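Local coordinates for protein cellulase (Clostridium cellulovorans, PDB 6UI3) that probably hydrolyses internal beta-1,4 linkages of cellulose and related plant polysaccharides, as the family 5 glycoside hydrolase domain of a longer, dockerin-bearing protein, at residues G37-T40 with V46-K49. Residues are numbered along the deposited sequence; the frame is centred on the assembly and turned at random.
Sequences GGET and VTTK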
ATOM      1  N   GLY A  37     -18.314   6.957   1.528  1.00 11.69           N
ATOM      2  CA  GLY A  37     -18.963   7.625   2.633  1.00 13.88           C
ATOM      3  C   GLY A  37     -18.046   8.069   3.745  1.00 14.62           C
ATOM      4  O   GLY A  37     -18.535   8.487   4.801  1.00 17.95           O
ATOM      5  N   GLY A  38     -16.745   7.997   3.558  1.00 11.86           N
ATOM      6  CA  GLY A  38     -15.821   8.457   4.566  1.00 11.99           C
ATOM      7  C   GLY A  38     -15.345   7.343   5.472  1.00 10.72           C
ATOM      8  O   GLY A  38     -15.605   6.155   5.266  1.00 10.02           O
ATOM      9  N   GLU A  39     -14.647   7.773   6.525  1.00 10.70           N
ATOM     10  CA  GLU A  39     -13.870   6.876   7.372  1.00 10.33           C
ATOM     11  C   GLU A  39     -14.681   5.712   7.924  1.00 10.98           C
ATOM     12  O   GLU A  39     -14.167   4.589   8.028  1.00 10.06           O
ATOM     13  CB  GLU A  39     -13.265   7.700   8.516  1.00 10.79           C
ATOM     14  CG  GLU A  39     -12.289   6.938   9.380  1.00 10.21           C
ATOM     15  CD  GLU A  39     -11.451   7.819  10.273  1.00 11.38           C
ATOM     16  OE1 GLU A  39     -11.638   9.055  10.263  1.00 12.23           O
ATOM     17  OE2 GLU A  39     -10.565   7.291  10.978  1.00 11.33           O
ATOM     18  N   THR A  40     -15.941   5.954   8.287  1.00 10.52           N
ATOM     19  CA  THR A  40     -16.800   4.929   8.872  1.00 11.76           C
ATOM     20  C   THR A  40     -17.756   4.312   7.861  1.00 12.03           C
ATOM     21  O   THR A  40     -18.610   3.504   8.239  1.00 12.66           O
ATOM     22  CB  THR A  40     -17.615   5.485  10.051  1.00 12.72           C
ATOM     23  OG1 THR A  40     -18.547   6.473   9.573  1.00 14.52           O
ATOM     24  CG2 THR A  40     -16.715   6.108  11.100  1.00 13.47           C
ATOM     25  N   VAL A  46     -13.982   5.152  13.943  1.00 11.41           N
ATOM     26  CA  VAL A  46     -13.040   6.246  13.772  1.00 11.98           C
ATOM     27  C   VAL A  46     -11.686   5.817  14.320  1.00 10.12           C
ATOM     28  O   VAL A  46     -11.582   5.267  15.419  1.00 11.44           O
ATOM     29  CB  VAL A  46     -13.573   7.503  14.473  1.00 14.06           C
ATOM     30  CG1 VAL A  46     -12.544   8.633  14.393  1.00 14.55           C
ATOM     31  CG2 VAL A  46     -14.892   7.947  13.848  1.00 15.41           C
ATOM     32  N   THR A  47     -10.639   6.052  13.549  1.00  9.50           N
ATOM     33  CA  THR A  47      -9.292   5.645  13.934  1.00  9.07           C
ATOM     34  C   THR A  47      -8.766   6.505  15.081  1.00  9.54           C
ATOM     35  O   THR A  47      -9.037   7.705  15.155  1.00 10.18           O
ATOM     36  CB  THR A  47      -8.373   5.793  12.721  1.00  9.08           C
ATOM     37  OG1 THR A  47      -8.954   5.123  11.590  1.00  9.33           O
ATOM     38  CG2 THR A  47      -7.019   5.184  12.963  1.00  9.68           C
ATOM     39  N   THR A  48      -7.979   5.889  15.971  1.00  9.46           N
ATOM     40  CA  THR A  48      -7.384   6.586  17.111  1.00  9.94           C
ATOM     41  C   THR A  48      -5.884   6.335  17.187  1.00 10.40           C
ATOM     42  O   THR A  48      -5.367   5.330  16.685  1.00 10.57           O
ATOM     43  CB  THR A  48      -8.002   6.137  18.446  1.00 10.90           C
ATOM     44  OG1 THR A  48      -7.657   4.764  18.659  1.00 12.29           O
ATOM     45  CG2 THR A  48      -9.500   6.312  18.446  1.00 12.20           C
ATOM     46  N   LYS A  49      -5.187   7.233  17.883  1.00 10.33           N
ATOM     47  CA  LYS A  49      -3.763   7.024  18.113  1.00 10.82           C
ATOM     48  C   LYS A  49      -3.506   5.726  18.873  1.00 10.43           C
ATOM     49  O   LYS A  49      -2.522   5.029  18.604  1.00 10.34           O
ATOM     50  CB  LYS A  49      -3.140   8.212  18.850  1.00 12.17           C
ATOM     51  CG  LYS A  49      -1.624   8.040  19.008  1.00 13.02           C
ATOM     52  CD  LYS A  49      -0.970   9.274  19.616  1.00 16.21           C
ATOM     53  CE  LYS A  49       0.524   9.082  19.791  1.00 17.06           C
ATOM     54  NZ  LYS A  49       0.850   8.134  20.883  1.00 17.53           N
TER
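E39 reaches over to T47 and takes two hydrogen bonds on a single carboxylate oxygen. The hydroxyl OG1 of T47 donates to OE2 of E39 at 2.8 Å, coming in nearly in line with the C-O bond. The backbone N of T47 donates to the same OE2 at 2.9 Å, an almost straight bond (165°) whose N-H arrives from above the carboxylate plane. One residue thus grips one oxygen through both its main chain and its side chain. The E39 side chain can span the gap because it is stretched out, with CG trans to the backbone N (chi1 -173°) and CD continuing the extended line; it meets the T47 side chain at about a right angle. In T47, chi1 of -51° holds OG1 next to its own N, which lets both donors face OE2. Beside this polar grip lies a small apolar touch, CG2 of T40 against CG2 of V46 at 3.8 Å, between two residues largely open to solvent. Farther out, OE1 of E39 forms a salt bridge with R87, which also hydrogen-bonds the carbonyl O of T47, so one arginine holds both partners and would be expected to favour the ionised carboxylate. With OE2 held by T47 and OE1 by R87, rotation of the carboxylate would be restricted. T48, next along the chain, is the N-cap of helix 49-58. The contact ties together two parts of the first beta-alpha loop of the (beta/alpha)8 barrel, between strand 25-29 and helix 49-58, on the C-terminal side of the strands, where enzymes of this fold carry their active sites; R87 joins both parts to helix 82-96, the helix that follows strand 62-65.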